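Mitochondrial edited mRNA stability factor 1 (Trypanosoma brucei, PDB 6NL1) probably processes the 5' ends of mitochondrial mRNAs as a Nudix-family protein and binds GDP. Local coordinates at residues V131-E136 and V174-S179. Numbering follows the deposited sequence.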
ATOM      1  N   VAL A 131      18.641 -10.582  -2.231  1.00 32.92           N
ATOM      2  CA  VAL A 131      18.561 -10.719  -0.775  1.00 25.12           C
ATOM      3  C   VAL A 131      17.129 -10.866  -0.271  1.00 26.15           C
ATOM      4  O   VAL A 131      16.228 -10.128  -0.669  1.00 23.15           O
ATOM      5  CB  VAL A 131      19.234  -9.519  -0.064  1.00 37.61           C
ATOM      6  CG1 VAL A 131      18.897  -9.503   1.445  1.00 23.47           C
ATOM      7  CG2 VAL A 131      20.742  -9.559  -0.307  1.00 22.35           C
ATOM      8  N   HIS A 132      16.919 -11.840   0.600  1.00 23.27           N
ATOM      9  CA  HIS A 132      15.618 -12.029   1.212  1.00 23.41           C
ATOM     10  C   HIS A 132      15.566 -11.346   2.586  1.00 28.31           C
ATOM     11  O   HIS A 132      16.447 -11.536   3.423  1.00 28.38           O
ATOM     12  CB  HIS A 132      15.300 -13.515   1.343  1.00 23.88           C
ATOM     13  CG  HIS A 132      13.986 -13.794   2.000  1.00 32.55           C
ATOM     14  ND1 HIS A 132      12.792 -13.730   1.323  1.00 29.89           N
ATOM     15  CD2 HIS A 132      13.681 -14.149   3.273  1.00 28.54           C
ATOM     16  CE1 HIS A 132      11.801 -14.018   2.149  1.00 32.92           C
ATOM     17  NE2 HIS A 132      12.314 -14.277   3.336  1.00 31.44           N
ATOM     18  N   ILE A 133      14.515 -10.563   2.804  1.00 29.75           N
ATOM     19  CA  ILE A 133      14.330  -9.807   4.044  1.00 29.93           C
ATOM     20  C   ILE A 133      13.169 -10.335   4.894  1.00 31.01           C
ATOM     21  O   ILE A 133      12.075 -10.592   4.393  1.00 29.41           O
ATOM     22  CB  ILE A 133      14.090  -8.322   3.723  1.00 31.89           C
ATOM     23  CG1 ILE A 133      15.398  -7.678   3.260  1.00 33.00           C
ATOM     24  CG2 ILE A 133      13.516  -7.589   4.918  1.00 31.64           C
ATOM     25  CD1 ILE A 133      15.206  -6.328   2.607  1.00 59.54           C
ATOM     26  N   GLU A 134      13.422 -10.492   6.185  1.00 28.02           N
ATOM     27  CA  GLU A 134      12.410 -10.944   7.130  1.00 28.21           C
ATOM     28  C   GLU A 134      12.419  -9.983   8.326  1.00 25.83           C
ATOM     29  O   GLU A 134      13.485  -9.549   8.753  1.00 30.49           O
ATOM     30  CB  GLU A 134      12.744 -12.377   7.578  1.00 30.24           C
ATOM     31  CG  GLU A 134      11.568 -13.222   8.015  1.00 56.80           C
ATOM     32  CD  GLU A 134      10.666 -13.620   6.866  1.00 45.56           C
ATOM     33  OE1 GLU A 134      11.122 -14.361   5.973  1.00 51.13           O
ATOM     34  OE2 GLU A 134       9.497 -13.191   6.860  1.00 62.60           O
ATOM     35  N   LEU A 135      11.240  -9.641   8.846  1.00 29.61           N
ATOM     36  CA  LEU A 135      11.117  -8.733   9.994  1.00 25.28           C
ATOM     37  C   LEU A 135      10.341  -9.387  11.122  1.00 30.73           C
ATOM     38  O   LEU A 135       9.452 -10.192  10.872  1.00 27.55           O
ATOM     39  CB  LEU A 135      10.335  -7.468   9.618  1.00 30.19           C
ATOM     40  CG  LEU A 135      10.936  -6.344   8.791  1.00 41.32           C
ATOM     41  CD1 LEU A 135      11.216  -6.821   7.384  1.00 50.01           C
ATOM     42  CD2 LEU A 135       9.960  -5.183   8.787  1.00 39.82           C
ATOM     43  N   GLU A 136      10.632  -8.997  12.358  1.00 22.60           N
ATOM     44  CA  GLU A 136       9.833  -9.439  13.502  1.00 26.91           C
ATOM     45  C   GLU A 136       9.905  -8.382  14.594  1.00 18.38           C
ATOM     46  O   GLU A 136      10.908  -7.682  14.722  1.00 28.07           O
ATOM     47  CB  GLU A 136      10.354 -10.779  14.056  1.00 18.13           C
ATOM     48  CG  GLU A 136      11.754 -10.651  14.693  1.00 24.92           C
ATOM     49  CD  GLU A 136      12.421 -11.987  15.028  1.00 38.33           C
ATOM     50  OE1 GLU A 136      11.921 -13.049  14.599  1.00 29.11           O
ATOM     51  OE2 GLU A 136      13.464 -11.969  15.728  1.00 31.19           O
ATOM     52  N   VAL A 174      15.403  -6.944  11.884  1.00 30.42           N
ATOM     53  CA  VAL A 174      15.364  -7.265  10.463  1.00 28.22           C
ATOM     54  C   VAL A 174      16.473  -8.252  10.131  1.00 33.06           C
ATOM     55  O   VAL A 174      17.623  -8.039  10.499  1.00 31.03           O
ATOM     56  CB  VAL A 174      15.545  -5.994   9.607  1.00 36.11           C
ATOM     57  CG1 VAL A 174      15.574  -6.337   8.120  1.00 28.76           C
ATOM     58  CG2 VAL A 174      14.457  -4.975   9.925  1.00 26.65           C
ATOM     59  N   TYR A 175      16.127  -9.337   9.445  1.00 27.04           N
ATOM     60  CA  TYR A 175      17.129 -10.300   9.003  1.00 29.35           C
ATOM     61  C   TYR A 175      17.313 -10.244   7.493  1.00 34.47           C
ATOM     62  O   TYR A 175      16.343 -10.109   6.748  1.00 31.62           O
ATOM     63  CB  TYR A 175      16.742 -11.720   9.399  1.00 26.21           C
ATOM     64  CG  TYR A 175      16.633 -11.954  10.882  1.00 29.18           C
ATOM     65  CD1 TYR A 175      17.680 -12.528  11.595  1.00 29.16           C
ATOM     66  CD2 TYR A 175      15.479 -11.609  11.569  1.00 33.18           C
ATOM     67  CE1 TYR A 175      17.573 -12.746  12.946  1.00 33.94           C
ATOM     68  CE2 TYR A 175      15.365 -11.824  12.912  1.00 32.22           C
ATOM     69  CZ  TYR A 175      16.404 -12.385  13.600  1.00 34.85           C
ATOM     70  OH  TYR A 175      16.269 -12.592  14.950  1.00 42.21           O
ATOM     71  N   LEU A 176      18.562 -10.356   7.050  1.00 32.65           N
ATOM     72  CA  LEU A 176      18.876 -10.393   5.629  1.00 25.42           C
ATOM     73  C   LEU A 176      19.562 -11.715   5.310  1.00 36.67           C
ATOM     74  O   LEU A 176      20.518 -12.105   5.986  1.00 26.24           O
ATOM     75  CB  LEU A 176      19.795  -9.233   5.233  1.00 17.59           C
ATOM     76  CG  LEU A 176      19.488  -7.783   5.658  1.00 40.31           C
ATOM     77  CD1 LEU A 176      20.517  -6.853   5.039  1.00 37.97           C
ATOM     78  CD2 LEU A 176      18.108  -7.347   5.260  1.00 42.83           C
ATOM     79  N   PHE A 177      19.058 -12.398   4.284  1.00 25.11           N
ATOM     80  CA  PHE A 177      19.637 -13.651   3.800  1.00 26.30           C
ATOM     81  C   PHE A 177      20.055 -13.484   2.346  1.00 32.57           C
ATOM     82  O   PHE A 177      19.234 -13.155   1.486  1.00 32.10           O
ATOM     83  CB  PHE A 177      18.608 -14.784   3.869  1.00 30.45           C
ATOM     84  CG  PHE A 177      17.991 -14.966   5.217  1.00 33.39           C
ATOM     85  CD1 PHE A 177      18.524 -15.871   6.116  1.00 34.39           C
ATOM     86  CD2 PHE A 177      16.877 -14.223   5.588  1.00 33.67           C
ATOM     87  CE1 PHE A 177      17.952 -16.043   7.366  1.00 38.72           C
ATOM     88  CE2 PHE A 177      16.299 -14.387   6.831  1.00 37.34           C
ATOM     89  CZ  PHE A 177      16.838 -15.299   7.725  1.00 31.80           C
ATOM     90  N   GLY A 178      21.329 -13.712   2.063  1.00 30.43           N
ATOM     91  CA  GLY A 178      21.797 -13.648   0.695  1.00 33.06           C
ATOM     92  C   GLY A 178      23.284 -13.867   0.608  1.00 38.52           C
ATOM     93  O   GLY A 178      23.896 -14.318   1.574  1.00 33.28           O
ATOM     94  N   SER A 179      23.861 -13.552  -0.551  1.00 31.63           N
ATOM     95  CA  SER A 179      25.313 -13.602  -0.725  1.00 38.69           C
ATOM     96  C   SER A 179      25.959 -12.379  -0.069  1.00 42.24           C
ATOM     97  O   SER A 179      25.278 -11.385   0.208  1.00 40.17           O
ATOM     98  CB  SER A 179      25.659 -13.622  -2.214  1.00 29.36           C
ATOM     99  OG  SER A 179      25.306 -12.389  -2.821  1.00 38.74           O
TER
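H132 carries CG anti to its backbone N (chi1 178°), while F177 across from it holds CG anti to its carbonyl carbon, which sends both CG atoms off on the same face of the sheet; F177 CD2 comes in at the edge of the imidazole, in its plane, 3.9 Å from H132 CD2. The backbones beneath them form an antiparallel ladder. H132 pairs with F177, and E134 with Y175, as hydrogen-bonded pairs; the straightest of the four bonds runs from Y175 N to E134 O (2.7 Å, 172°). On the same face as these side chains, H132 NE2 donates to E134 OE1 at 2.9 Å, nearly within the ring plane but from above the carboxylate plane. ND1 is hydrogen-bonded to K126 NZ, so both ring nitrogens are engaged. Further along, the extended side chain of E136 brings OE2 to 3.0 Å from Y175 OH, at the phenol edge, with carboxylate and ring planes 83° apart; the same OE2 forms a salt bridge with R92. The other face is apolar: I133 CG1 presses on L176 CD2 at 3.4 Å, tighter than usual for two carbons, and L135 CG meets V174 CG2 at 3.9 Å. Helix 180-193 packs against V131 and L176 there. Strand 132-137 is an edge strand of a four-stranded antiparallel sheet; its inner neighbour, strand 171-178, is flanked beyond by strand 100-107. This chemistry implies a pairing apolar on the helix side and polar around the histidine, where K126 and E134 would fix the imidazole's rotation and probably favour the neutral tautomer protonated on NE2.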